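Local coordinates for CofB (Escherichia coli, PDB 5AX6), which forms a homotrimer as the minor pilin of the CFA/III type IVb pilus of enterotoxigenic bacteria and probably takes part in assembling that pilus, at residues N348-A352 with V480-T484; R380-Q386 with G450-T456; I408-T412 with M459-D463; Y419-S424 with Y472-L478. One frame throughout, in Å; residues are numbered along the deposited sequence.

Interaction 1: residues N348-A352 with V480-T484; sequences NTIYA and VNITT
This is an antiparallel pairing of neighbouring strands 341-353 and 478-487 in one sheet of the C-terminal domain, N348-A352 beside V480-T484, with axes 4.5 Å apart and N-to-C directions at 154°. All ten residues are extended. N348-T484, I350-I482 and A352-V480 are hydrogen-bonded pairs, in which each residue's N donates to its partner's O at 2.8 to 3.0 Å; T349-T483 and Y351-N481 are non-hydrogen-bonded. As in any regular antiparallel sheet, side chains alternate. The face of I350, A352, V480 and I482 is apolar: both isoleucines are m,t, with I350 CB 4.3 Å from I482 CB, while I482 CD1 lies 4.2 Å from A352 CB, and I381 packs over this face. At its far end N348 (chi1 t) and T484 (chi1 p) are polar: a water lies 2.9 Å from N348 ND2 and 3.0 Å from T484 OG1, and N348 also bonds E489 of a second subunit. Beta-branched T349 and T483 (both m) suit the strands, and one water bridges T349 OG1 (2.6 Å) and T483 OG1 (2.9 Å).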
loop_
_atom_site.group_PDB
_atom_site.type_symbol
_atom_site.label_atom_id
_atom_site.label_comp_id
_atom_site.label_asym_id
_atom_site.label_seq_id
_atom_site.Cartn_x
_atom_site.Cartn_y
_atom_site.Cartn_z
ATOM N N ASN A 348 12.649 -26.900 7.109
ATOM C CA ASN A 348 13.850 -27.169 6.327
ATOM C C ASN A 348 14.093 -28.669 6.344
ATOM O O ASN A 348 13.610 -29.368 7.232
ATOM C CB ASN A 348 15.060 -26.420 6.890
ATOM C CG ASN A 348 16.241 -26.402 5.917
ATOM O OD1 ASN A 348 16.075 -26.584 4.712
ATOM N ND2 ASN A 348 17.435 -26.186 6.443
ATOM N N THR A 349 14.802 -29.166 5.341
ATOM C CA THR A 349 15.117 -30.587 5.257
ATOM C C THR A 349 16.619 -30.711 5.104
ATOM O O THR A 349 17.235 -29.957 4.347
ATOM C CB THR A 349 14.395 -31.249 4.077
ATOM O OG1 THR A 349 12.989 -31.014 4.213
ATOM C CG2 THR A 349 14.659 -32.761 4.030
ATOM N N ILE A 350 17.194 -31.650 5.841
ATOM C CA ILE A 350 18.627 -31.905 5.809
ATOM C C ILE A 350 18.860 -33.400 5.659
ATOM O O ILE A 350 18.253 -34.188 6.373
ATOM C CB ILE A 350 19.306 -31.410 7.110
ATOM C CG1 ILE A 350 19.172 -29.894 7.245
ATOM C CG2 ILE A 350 20.761 -31.829 7.147
ATOM C CD1 ILE A 350 19.378 -29.373 8.693
ATOM N N TYR A 351 19.712 -33.798 4.717
ATOM C CA TYR A 351 20.105 -35.208 4.609
ATOM C C TYR A 351 21.380 -35.441 5.417
ATOM O O TYR A 351 22.354 -34.693 5.276
ATOM C CB TYR A 351 20.321 -35.618 3.142
ATOM C CG TYR A 351 20.835 -37.051 3.003
ATOM C CD1 TYR A 351 19.954 -38.112 2.847
ATOM C CD2 TYR A 351 22.192 -37.332 3.048
ATOM C CE1 TYR A 351 20.409 -39.415 2.740
ATOM C CE2 TYR A 351 22.657 -38.635 2.945
ATOM C CZ TYR A 351 21.765 -39.666 2.786
ATOM O OH TYR A 351 22.209 -40.960 2.674
ATOM N N ALA A 352 21.400 -36.474 6.251
ATOM C CA ALA A 352 22.620 -36.770 7.006
ATOM C C ALA A 352 22.679 -38.228 7.387
ATOM O O ALA A 352 21.654 -38.851 7.661
ATOM C CB ALA A 352 22.703 -35.895 8.256
ATOM N N VAL A 480 19.338 -40.403 7.458
ATOM C CA VAL A 480 18.015 -39.878 7.724
ATOM C C VAL A 480 17.796 -38.574 6.986
ATOM O O VAL A 480 18.752 -37.846 6.709
ATOM C CB VAL A 480 17.798 -39.621 9.234
ATOM C CG1 VAL A 480 17.668 -40.933 9.995
ATOM C CG2 VAL A 480 18.913 -38.713 9.798
ATOM N N ASN A 481 16.535 -38.293 6.676
ATOM C CA ASN A 481 16.107 -36.950 6.321
ATOM C C ASN A 481 15.560 -36.270 7.560
ATOM O O ASN A 481 14.599 -36.758 8.159
ATOM C CB ASN A 481 15.056 -36.993 5.205
ATOM C CG ASN A 481 15.629 -37.535 3.906
ATOM O OD1 ASN A 481 15.148 -38.530 3.356
ATOM N ND2 ASN A 481 16.671 -36.892 3.427
ATOM N N ILE A 482 16.191 -35.156 7.935
ATOM C CA ILE A 482 15.874 -34.415 9.143
ATOM C C ILE A 482 15.015 -33.245 8.747
ATOM O O ILE A 482 15.377 -32.505 7.838
ATOM C CB ILE A 482 17.164 -33.923 9.845
ATOM C CG1 ILE A 482 17.939 -35.129 10.389
ATOM C CG2 ILE A 482 16.851 -32.913 10.948
ATOM C CD1 ILE A 482 19.394 -34.821 10.677
ATOM N N THR A 483 13.862 -33.111 9.399
ATOM C CA THR A 483 12.959 -31.988 9.179
ATOM C C THR A 483 13.004 -31.085 10.396
ATOM O O THR A 483 12.873 -31.564 11.517
ATOM C CB THR A 483 11.491 -32.449 8.959
ATOM O OG1 THR A 483 11.449 -33.453 7.942
ATOM C CG2 THR A 483 10.613 -31.261 8.546
ATOM N N THR A 484 13.177 -29.785 10.180
ATOM C CA THR A 484 13.207 -28.829 11.270
ATOM C C THR A 484 12.187 -27.727 11.010
ATOM O O THR A 484 12.031 -27.280 9.865
ATOM C CB THR A 484 14.612 -28.208 11.435
ATOM O OG1 THR A 484 14.964 -27.461 10.259
ATOM C CG2 THR A 484 15.647 -29.297 11.686
HETATM O O HOH W 1 17.649 -26.344 9.370
HETATM O O HOH W 2 11.265 -32.695 5.198
#

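Interaction 2: residues R380-Q386 with G450-T456; sequences RIELNVQ and GSKWYIT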
loop_
_atom_site.group_PDB
_atom_site.type_symbol
_atom_site.label_atom_id
_atom_site.label_comp_id
_atom_site.label_asym_id
_atom_site.label_seq_id
_atom_site.Cartn_x
_atom_site.Cartn_y
_atom_site.Cartn_z
ATOM N N ARG A 380 27.177 -39.251 16.628
ATOM C CA ARG A 380 25.874 -38.613 16.725
ATOM C C ARG A 380 25.744 -37.507 15.682
ATOM O O ARG A 380 26.743 -36.977 15.175
ATOM C CB ARG A 380 25.649 -38.036 18.115
ATOM C CG ARG A 380 26.505 -36.815 18.418
ATOM C CD ARG A 380 26.416 -36.438 19.887
ATOM N NE ARG A 380 27.240 -35.268 20.179
ATOM C CZ ARG A 380 28.552 -35.314 20.389
ATOM N NH1 ARG A 380 29.191 -36.477 20.360
ATOM N NH2 ARG A 380 29.223 -34.196 20.641
ATOM N N ILE A 381 24.503 -37.166 15.362
ATOM C CA ILE A 381 24.242 -35.984 14.565
ATOM C C ILE A 381 23.875 -34.854 15.514
ATOM O O ILE A 381 22.954 -34.973 16.317
ATOM C CB ILE A 381 23.110 -36.225 13.520
ATOM C CG1 ILE A 381 23.512 -37.330 12.540
ATOM C CG2 ILE A 381 22.786 -34.908 12.774
ATOM C CD1 ILE A 381 22.378 -37.801 11.597
ATOM N N GLU A 382 24.623 -33.760 15.462
ATOM C CA GLU A 382 24.339 -32.657 16.364
ATOM C C GLU A 382 24.118 -31.380 15.573
ATOM O O GLU A 382 24.847 -31.099 14.628
ATOM C CB GLU A 382 25.475 -32.473 17.384
ATOM C CG GLU A 382 25.193 -31.357 18.379
ATOM C CD GLU A 382 26.153 -31.340 19.571
ATOM O OE1 GLU A 382 26.801 -32.378 19.844
ATOM O OE2 GLU A 382 26.246 -30.282 20.235
ATOM N N LEU A 383 23.104 -30.619 15.960
ATOM C CA LEU A 383 22.740 -29.394 15.251
ATOM C C LEU A 383 22.423 -28.311 16.264
ATOM O O LEU A 383 21.987 -28.612 17.366
ATOM C CB LEU A 383 21.523 -29.631 14.339
ATOM C CG LEU A 383 21.630 -30.669 13.217
ATOM C CD1 LEU A 383 20.259 -30.911 12.579
ATOM C CD2 LEU A 383 22.632 -30.213 12.168
ATOM N N ASN A 384 22.639 -27.052 15.895
ATOM C CA ASN A 384 22.199 -25.938 16.722
ATOM C C ASN A 384 20.690 -25.798 16.684
ATOM O O ASN A 384 20.087 -25.926 15.620
ATOM C CB ASN A 384 22.850 -24.634 16.254
ATOM C CG ASN A 384 24.344 -24.627 16.479
ATOM O OD1 ASN A 384 24.814 -25.000 17.550
ATOM N ND2 ASN A 384 25.097 -24.216 15.473
ATOM N N VAL A 385 20.079 -25.550 17.838
ATOM C CA VAL A 385 18.638 -25.356 17.898
ATOM C C VAL A 385 18.301 -24.025 17.238
ATOM O O VAL A 385 18.975 -23.018 17.463
ATOM C CB VAL A 385 18.103 -25.397 19.352
ATOM C CG1 VAL A 385 16.607 -25.084 19.379
ATOM C CG2 VAL A 385 18.353 -26.772 19.960
ATOM N N GLN A 386 17.279 -24.032 16.391
ATOM C CA GLN A 386 16.927 -22.840 15.624
ATOM C C GLN A 386 16.221 -21.826 16.495
ATOM O O GLN A 386 15.643 -22.178 17.524
ATOM C CB GLN A 386 16.031 -23.211 14.435
ATOM C CG GLN A 386 14.696 -23.841 14.834
ATOM C CD GLN A 386 14.768 -25.369 14.981
ATOM O OE1 GLN A 386 15.772 -25.918 15.431
ATOM N NE2 GLN A 386 13.697 -26.050 14.604
ATOM N N GLY A 450 19.073 -26.543 25.670
ATOM C CA GLY A 450 18.626 -25.214 25.306
ATOM C C GLY A 450 19.193 -24.779 23.964
ATOM O O GLY A 450 18.563 -24.001 23.248
ATOM N N SER A 451 20.370 -25.289 23.607
ATOM C CA SER A 451 21.055 -24.809 22.402
ATOM C C SER A 451 21.377 -25.862 21.327
ATOM O O SER A 451 21.678 -25.500 20.190
ATOM C CB SER A 451 22.358 -24.102 22.808
ATOM O OG SER A 451 23.262 -25.017 23.393
ATOM N N LYS A 452 21.318 -27.150 21.662
ATOM C CA LYS A 452 21.676 -28.183 20.691
ATOM C C LYS A 452 20.576 -29.232 20.490
ATOM O O LYS A 452 19.836 -29.547 21.419
ATOM C CB LYS A 452 22.964 -28.906 21.107
ATOM C CG LYS A 452 24.181 -28.005 21.299
ATOM C CD LYS A 452 24.696 -27.462 19.965
ATOM C CE LYS A 452 26.033 -26.741 20.135
ATOM N NZ LYS A 452 26.670 -26.403 18.821
ATOM N N TRP A 453 20.486 -29.754 19.267
ATOM C CA TRP A 453 19.749 -30.989 18.981
ATOM C C TRP A 453 20.709 -32.156 18.948
ATOM O O TRP A 453 21.759 -32.064 18.323
ATOM C CB TRP A 453 19.041 -30.958 17.618
ATOM C CG TRP A 453 17.860 -30.042 17.468
ATOM C CD1 TRP A 453 17.815 -28.902 16.728
ATOM C CD2 TRP A 453 16.550 -30.219 18.016
ATOM N NE1 TRP A 453 16.569 -28.339 16.798
ATOM C CE2 TRP A 453 15.765 -29.134 17.578
ATOM C CE3 TRP A 453 15.954 -31.197 18.826
ATOM C CZ2 TRP A 453 14.422 -28.982 17.930
ATOM C CZ3 TRP A 453 14.627 -31.042 19.188
ATOM C CH2 TRP A 453 13.870 -29.940 18.739
ATOM N N TYR A 454 20.333 -33.270 19.568
ATOM C CA TYR A 454 21.128 -34.487 19.475
ATOM C C TYR A 454 20.334 -35.603 18.840
ATOM O O TYR A 454 19.283 -35.969 19.345
ATOM C CB TYR A 454 21.602 -34.942 20.853
ATOM C CG TYR A 454 22.351 -33.876 21.612
ATOM C CD1 TYR A 454 23.713 -33.681 21.411
ATOM C CD2 TYR A 454 21.694 -33.067 22.525
ATOM C CE1 TYR A 454 24.403 -32.693 22.116
ATOM C CE2 TYR A 454 22.378 -32.084 23.231
ATOM C CZ TYR A 454 23.728 -31.910 23.020
ATOM O OH TYR A 454 24.401 -30.941 23.728
ATOM N N ILE A 455 20.845 -36.149 17.742
ATOM C CA ILE A 455 20.169 -37.247 17.079
ATOM C C ILE A 455 21.071 -38.459 17.141
ATOM O O ILE A 455 22.226 -38.407 16.708
ATOM C CB ILE A 455 19.812 -36.936 15.604
ATOM C CG1 ILE A 455 18.955 -35.666 15.505
ATOM C CG2 ILE A 455 19.012 -38.087 15.018
ATOM C CD1 ILE A 455 19.715 -34.406 15.123
ATOM N N THR A 456 20.546 -39.547 17.699
ATOM C CA THR A 456 21.326 -40.770 17.846
ATOM C C THR A 456 20.480 -41.956 17.460
ATOM O O THR A 456 19.265 -41.832 17.323
ATOM C CB THR A 456 21.818 -40.966 19.280
ATOM O OG1 THR A 456 20.681 -41.004 20.160
ATOM C CG2 THR A 456 22.745 -39.832 19.677
#
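I381, L383, I455 and W453 make the apolar centre, their side chains all on one face where strand 381-384 runs antiparallel to strand 452-463 in the second sheet of the C-terminal domain. I381 CG2 lies 3.9 Å from I455 CD1, L383 CD1 is 4.4 Å from that same I455 CD1, and L383 CB meets W453 CB at 4.3 Å. Branched aliphatic chains fill this face without needing polar partners; V480 and I482 close over I381, and M335 of a second subunit packs on L383 and W453. Past the end of strand 381-384, V385 CG2 sits over the five-membered ring of W453, 4.0 Å from its centroid, a CH-pi contact. The backbone holds the register: I381 and I455 exchange hydrogen bonds (I381 N to I455 O 2.9 Å, I455 N to I381 O 2.8 Å), as do L383 and W453 (L383 N to W453 O 3.1 Å, W453 N to L383 O 2.7 Å), and V385 N reaches S451 O at 2.8 Å. At the indole edge W453 NE1 donates to Q386 OE1 (2.9 Å). On the other face E382 lies beside Y454 and takes a salt bridge from R380 (NE to OE1 2.9 Å), whose NH1 also bonds the main-chain O of E377. K452 NZ donates to N384 OD1 (2.7 Å). The chemistry is thus two-sided: the tryptophan face suits burial, whereas R380 with E382, and K452 with the N384 amide, pair while staying partly exposed.

Interaction 3: residues I408-T412 with M459-D463; sequences IVADT and MGVFD
The interior between two sheets of the C-terminal domain holds this contact, where the end of strand 398-409 and the turn after it face the last residues of strand 452-463. The end-to-end directions of I408-T412 and M459-D463 are 39° apart, and side chains rather than backbone bonds join them; the nearest CA pair is A410-V461, 5.6 Å. I408 and V409 are extended and pair antiparallel with a strand of the second subunit, so the sheet continues across the trimer interface. A410 (phi/psi -83/68) centres an inverse gamma turn, with a weak bond from D411 N to V409 O (3.0 Å), before T412 extends again. M459-D463 is beta throughout. M459 (t, t, m) is long and flexible enough to reach across: its CE lies 4.0 Å from CG1 of I408 (t,t) and its SD 3.5 Å from V409 O. Small A410 lets V461 (t) come close, A410 CB to V461 CG2 3.7 Å, and T412 CG2 (chi1 p) is 3.9 Å from V461 CG1. At the polar end a water donates to T412 OG1 and D463 OD1, each at 2.8 Å, while T412 OG1 also bonds Q435 O. Apolar side chains interlocking between separate sheets are characteristic of a beta-sandwich-like core.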
loop_
_atom_site.group_PDB
_atom_site.type_symbol
_atom_site.label_atom_id
_atom_site.label_comp_id
_atom_site.label_asym_id
_atom_site.label_seq_id
_atom_site.Cartn_x
_atom_site.Cartn_y
_atom_site.Cartn_z
ATOM N N ILE A 408 19.066 -47.684 4.955
ATOM C CA ILE A 408 19.431 -48.488 6.112
ATOM C C ILE A 408 19.775 -49.896 5.663
ATOM O O ILE A 408 18.979 -50.543 4.990
ATOM C CB ILE A 408 18.287 -48.534 7.172
ATOM C CG1 ILE A 408 18.692 -49.395 8.372
ATOM C CG2 ILE A 408 16.981 -49.060 6.562
ATOM C CD1 ILE A 408 17.619 -49.450 9.481
ATOM N N VAL A 409 20.978 -50.360 5.997
ATOM C CA VAL A 409 21.338 -51.745 5.705
ATOM C C VAL A 409 22.021 -52.405 6.899
ATOM O O VAL A 409 22.682 -51.746 7.715
ATOM C CB VAL A 409 22.260 -51.873 4.452
ATOM C CG1 VAL A 409 21.510 -51.455 3.186
ATOM C CG2 VAL A 409 23.537 -51.053 4.636
ATOM N N ALA A 410 21.819 -53.713 7.001
ATOM C CA ALA A 410 22.389 -54.512 8.071
ATOM C C ALA A 410 23.824 -54.907 7.731
ATOM O O ALA A 410 24.115 -56.075 7.481
ATOM C CB ALA A 410 21.534 -55.746 8.314
ATOM N N ASP A 411 24.714 -53.923 7.699
ATOM C CA ASP A 411 26.101 -54.192 7.341
ATOM C C ASP A 411 26.783 -55.061 8.411
ATOM O O ASP A 411 26.413 -55.024 9.581
ATOM C CB ASP A 411 26.861 -52.880 7.144
ATOM C CG ASP A 411 28.112 -53.044 6.281
ATOM O OD1 ASP A 411 28.265 -54.100 5.628
ATOM O OD2 ASP A 411 28.929 -52.101 6.242
ATOM N N THR A 412 27.768 -55.848 7.994
ATOM C CA THR A 412 28.559 -56.657 8.923
ATOM C C THR A 412 30.031 -56.555 8.535
ATOM O O THR A 412 30.350 -56.043 7.469
ATOM C CB THR A 412 28.114 -58.127 8.917
ATOM O OG1 THR A 412 28.213 -58.651 7.585
ATOM C CG2 THR A 412 26.671 -58.248 9.411
ATOM N N MET A 459 21.045 -49.745 16.023
ATOM C CA MET A 459 20.554 -50.693 15.033
ATOM C C MET A 459 20.863 -52.108 15.495
ATOM O O MET A 459 21.972 -52.378 15.941
ATOM C CB MET A 459 21.201 -50.450 13.661
ATOM C CG MET A 459 20.742 -51.433 12.567
ATOM S SD MET A 459 21.694 -51.295 11.030
ATOM C CE MET A 459 21.805 -49.515 10.933
ATOM N N GLY A 460 19.889 -53.001 15.373
ATOM C CA GLY A 460 20.100 -54.413 15.638
ATOM C C GLY A 460 20.338 -55.168 14.348
ATOM O O GLY A 460 19.587 -55.018 13.384
ATOM N N VAL A 461 21.392 -55.982 14.327
ATOM C CA VAL A 461 21.753 -56.757 13.147
ATOM C C VAL A 461 22.170 -58.175 13.546
ATOM O O VAL A 461 22.914 -58.357 14.506
ATOM C CB VAL A 461 22.900 -56.074 12.363
ATOM C CG1 VAL A 461 23.475 -57.009 11.294
ATOM C CG2 VAL A 461 22.413 -54.750 11.734
ATOM N N PHE A 462 21.669 -59.169 12.824
ATOM C CA PHE A 462 22.140 -60.537 13.005
ATOM C C PHE A 462 23.071 -60.920 11.870
ATOM O O PHE A 462 22.713 -60.791 10.706
ATOM C CB PHE A 462 20.979 -61.529 13.076
ATOM C CG PHE A 462 21.429 -62.967 13.207
ATOM C CD1 PHE A 462 21.931 -63.438 14.409
ATOM C CD2 PHE A 462 21.372 -63.830 12.123
ATOM C CE1 PHE A 462 22.356 -64.756 14.531
ATOM C CE2 PHE A 462 21.790 -65.148 12.239
ATOM C CZ PHE A 462 22.285 -65.609 13.443
ATOM N N ASP A 463 24.264 -61.391 12.214
ATOM C CA ASP A 463 25.234 -61.834 11.222
ATOM C C ASP A 463 25.104 -63.346 11.038
ATOM O O ASP A 463 25.525 -64.111 11.898
ATOM C CB ASP A 463 26.658 -61.460 11.654
ATOM C CG ASP A 463 27.699 -61.722 10.569
ATOM O OD1 ASP A 463 27.431 -62.506 9.631
ATOM O OD2 ASP A 463 28.797 -61.132 10.658
HETATM O O HOH W 3 27.517 -61.338 7.104
#

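Interaction 4: residues Y419-S424 with Y472-L478; sequences YQADFS and YLNPKFL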
loop_
_atom_site.group_PDB
_atom_site.type_symbol
_atom_site.label_atom_id
_atom_site.label_comp_id
_atom_site.label_asym_id
_atom_site.label_seq_id
_atom_site.Cartn_x
_atom_site.Cartn_y
_atom_site.Cartn_z
ATOM N N TYR A 419 33.616 -52.169 7.872
ATOM C CA TYR A 419 32.243 -51.975 7.415
ATOM C C TYR A 419 32.271 -51.092 6.171
ATOM O O TYR A 419 32.710 -49.942 6.227
ATOM C CB TYR A 419 31.378 -51.363 8.525
ATOM C CG TYR A 419 31.246 -52.257 9.747
ATOM C CD1 TYR A 419 30.188 -53.153 9.871
ATOM C CD2 TYR A 419 32.191 -52.218 10.764
ATOM C CE1 TYR A 419 30.071 -53.973 10.977
ATOM C CE2 TYR A 419 32.088 -53.039 11.868
ATOM C CZ TYR A 419 31.027 -53.915 11.970
ATOM O OH TYR A 419 30.920 -54.734 13.072
ATOM N N GLN A 420 31.825 -51.640 5.046
ATOM C CA GLN A 420 31.962 -50.948 3.765
ATOM C C GLN A 420 30.752 -50.067 3.416
ATOM O O GLN A 420 30.896 -49.073 2.713
ATOM C CB GLN A 420 32.208 -51.957 2.639
ATOM C CG GLN A 420 33.531 -52.721 2.757
ATOM C CD GLN A 420 34.735 -51.803 2.942
ATOM O OE1 GLN A 420 34.759 -50.670 2.455
ATOM N NE2 GLN A 420 35.741 -52.294 3.659
ATOM N N ALA A 421 29.568 -50.421 3.906
ATOM C CA ALA A 421 28.372 -49.625 3.603
ATOM C C ALA A 421 28.504 -48.217 4.185
ATOM O O ALA A 421 28.956 -48.038 5.315
ATOM C CB ALA A 421 27.124 -50.322 4.129
ATOM N N ASP A 422 28.121 -47.210 3.404
ATOM C CA ASP A 422 28.342 -45.824 3.789
ATOM C C ASP A 422 27.301 -44.938 3.099
ATOM O O ASP A 422 27.267 -44.850 1.870
ATOM C CB ASP A 422 29.772 -45.394 3.416
ATOM C CG ASP A 422 30.151 -44.034 3.970
ATOM O OD1 ASP A 422 29.260 -43.193 4.223
ATOM O OD2 ASP A 422 31.367 -43.792 4.146
ATOM N N PHE A 423 26.446 -44.289 3.882
ATOM C CA PHE A 423 25.383 -43.481 3.288
ATOM C C PHE A 423 25.616 -41.989 3.514
ATOM O O PHE A 423 24.683 -41.181 3.466
ATOM C CB PHE A 423 24.017 -43.916 3.846
ATOM C CG PHE A 423 23.648 -45.343 3.514
ATOM C CD1 PHE A 423 24.050 -45.916 2.311
ATOM C CD2 PHE A 423 22.895 -46.104 4.391
ATOM C CE1 PHE A 423 23.721 -47.226 2.000
ATOM C CE2 PHE A 423 22.544 -47.428 4.089
ATOM C CZ PHE A 423 22.966 -47.994 2.895
ATOM N N SER A 424 26.870 -41.608 3.728
ATOM C CA SER A 424 27.166 -40.218 4.041
ATOM C C SER A 424 26.847 -39.277 2.871
ATOM O O SER A 424 26.590 -38.092 3.084
ATOM C CB SER A 424 28.636 -40.068 4.468
ATOM O OG SER A 424 29.511 -40.365 3.399
ATOM N N TYR A 472 24.431 -51.834 16.917
ATOM C CA TYR A 472 25.318 -50.789 16.428
ATOM C C TYR A 472 24.869 -49.419 16.941
ATOM O O TYR A 472 23.660 -49.158 17.060
ATOM C CB TYR A 472 25.348 -50.765 14.894
ATOM C CG TYR A 472 25.838 -52.023 14.207
ATOM C CD1 TYR A 472 26.981 -52.695 14.638
ATOM C CD2 TYR A 472 25.165 -52.521 13.093
ATOM C CE1 TYR A 472 27.424 -53.849 13.981
ATOM C CE2 TYR A 472 25.589 -53.657 12.441
ATOM C CZ TYR A 472 26.721 -54.318 12.882
ATOM O OH TYR A 472 27.134 -55.440 12.207
ATOM N N LEU A 473 25.842 -48.550 17.223
ATOM C CA LEU A 473 25.590 -47.173 17.632
ATOM C C LEU A 473 25.908 -46.174 16.521
ATOM O O LEU A 473 27.007 -46.182 15.978
ATOM C CB LEU A 473 26.422 -46.823 18.870
ATOM C CG LEU A 473 26.346 -45.365 19.327
ATOM C CD1 LEU A 473 24.957 -45.055 19.881
ATOM C CD2 LEU A 473 27.424 -45.055 20.367
ATOM N N ASN A 474 24.952 -45.305 16.197
ATOM C CA ASN A 474 25.166 -44.221 15.234
ATOM C C ASN A 474 25.981 -44.600 13.997
ATOM O O ASN A 474 27.029 -44.005 13.738
ATOM C CB ASN A 474 25.854 -43.043 15.922
ATOM C CG ASN A 474 25.074 -42.527 17.113
ATOM O OD1 ASN A 474 23.844 -42.603 17.149
ATOM N ND2 ASN A 474 25.790 -42.002 18.106
ATOM N N PRO A 475 25.504 -45.581 13.228
ATOM C CA PRO A 475 26.266 -46.148 12.109
ATOM C C PRO A 475 26.200 -45.345 10.798
ATOM O O PRO A 475 25.159 -44.777 10.468
ATOM C CB PRO A 475 25.622 -47.521 11.913
ATOM C CG PRO A 475 24.246 -47.386 12.436
ATOM C CD PRO A 475 24.223 -46.275 13.447
ATOM N N LYS A 476 27.311 -45.318 10.063
ATOM C CA LYS A 476 27.373 -44.619 8.777
ATOM C C LYS A 476 26.483 -45.273 7.729
ATOM O O LYS A 476 26.249 -44.693 6.659
ATOM C CB LYS A 476 28.811 -44.574 8.249
ATOM C CG LYS A 476 29.400 -45.970 8.049
ATOM C CD LYS A 476 30.729 -45.923 7.323
ATOM C CE LYS A 476 31.278 -47.339 7.132
ATOM N NZ LYS A 476 32.672 -47.345 6.617
ATOM N N PHE A 477 26.009 -46.483 8.012
ATOM C CA PHE A 477 25.103 -47.148 7.080
ATOM C C PHE A 477 23.644 -47.032 7.529
ATOM O O PHE A 477 22.804 -47.893 7.236
ATOM C CB PHE A 477 25.501 -48.619 6.864
ATOM C CG PHE A 477 25.944 -49.342 8.111
ATOM C CD1 PHE A 477 25.014 -49.935 8.955
ATOM C CD2 PHE A 477 27.301 -49.469 8.414
ATOM C CE1 PHE A 477 25.427 -50.629 10.098
ATOM C CE2 PHE A 477 27.718 -50.157 9.558
ATOM C CZ PHE A 477 26.780 -50.737 10.392
ATOM N N LEU A 478 23.360 -45.934 8.224
ATOM C CA LEU A 478 21.998 -45.494 8.515
ATOM C C LEU A 478 21.970 -44.009 8.220
ATOM O O LEU A 478 22.787 -43.254 8.752
ATOM C CB LEU A 478 21.599 -45.762 9.974
ATOM C CG LEU A 478 20.256 -45.172 10.415
ATOM C CD1 LEU A 478 19.118 -45.788 9.612
ATOM C CD2 LEU A 478 20.000 -45.356 11.930
HETATM O O HOH W 4 29.378 -56.853 12.783
HETATM O O HOH W 5 33.090 -45.913 4.524
#
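Y419-S424 is an irregular segment without helix or strand, whereas Y472-L478 leaves strand 468-473 and folds into a type I turn from P475 to L478, closed by L478 N to P475 O at 3.1 Å. N474, with positive phi (41°), helps redirect the chain. The two backbones come closest at D422 and F477, CA atoms 4.8 Å apart, and one main-chain bond joins them, F423 N to K476 O at 2.8 Å. D422 OD1 accepts from S424 N (2.9 Å), forming an Asx turn, and is also bonded by S424 OG (3.0 Å). K476 lies extended along the first segment, a long, flexible chain suited to a partly exposed place: its NZ donates to Y419 O (2.6 Å), bonds S357 OG, and shares a water with D422 OD2, 2.8 Å from that oxygen and 2.6 Å from NZ. In this C-terminal domain the loop between strands 398-409 and 438-448 is thereby laid against the turn leading into strand 478-487, through an aromatic cluster of Y419, Y472 and F477. Y419 CD1 is 3.9 Å from F477 CE2, with ring planes at 30° but little overlap; the Y419 and Y472 centroids are 5.5 Å apart. Tyrosine suits this buried corner because its ring packs while its hydroxyl finds polar partners: a water joins Y419 OH (2.6 Å) and Y472 OH (2.7 Å), the latter also bonded to D411 O. Small A421 puts CB 3.6 Å from F477 CB, and F423 CE2 lies 4.2 Å from F477 CB.

How the interactions relate
All four contacts lie in the C-terminal domain, and their chemistry differs with their place. Interactions 1, 3 and 4 are buried, interaction 2 only partly. Interactions 1 and 2 are regular antiparallel strand pairs in separate sheets, with centres about 12 Å apart; they meet where I381 of interaction 2 packs on A352, V480 and I482 of interaction 1. Interaction 2 is the most exposed and carries a salt bridge; interaction 4 has a smaller charged rim at D422 and K476. Interaction 3 shares strand 452-463 with interaction 2 but is held by side chains. Interaction 4, a loop against a turn, adjoins interaction 3 most closely, with centres about 9 Å apart, and is tied to interaction 1 by Y351 OH to F423 O, 2.6 Å. Interactions 1, 2 and 3 reach the second subunit through several residues each.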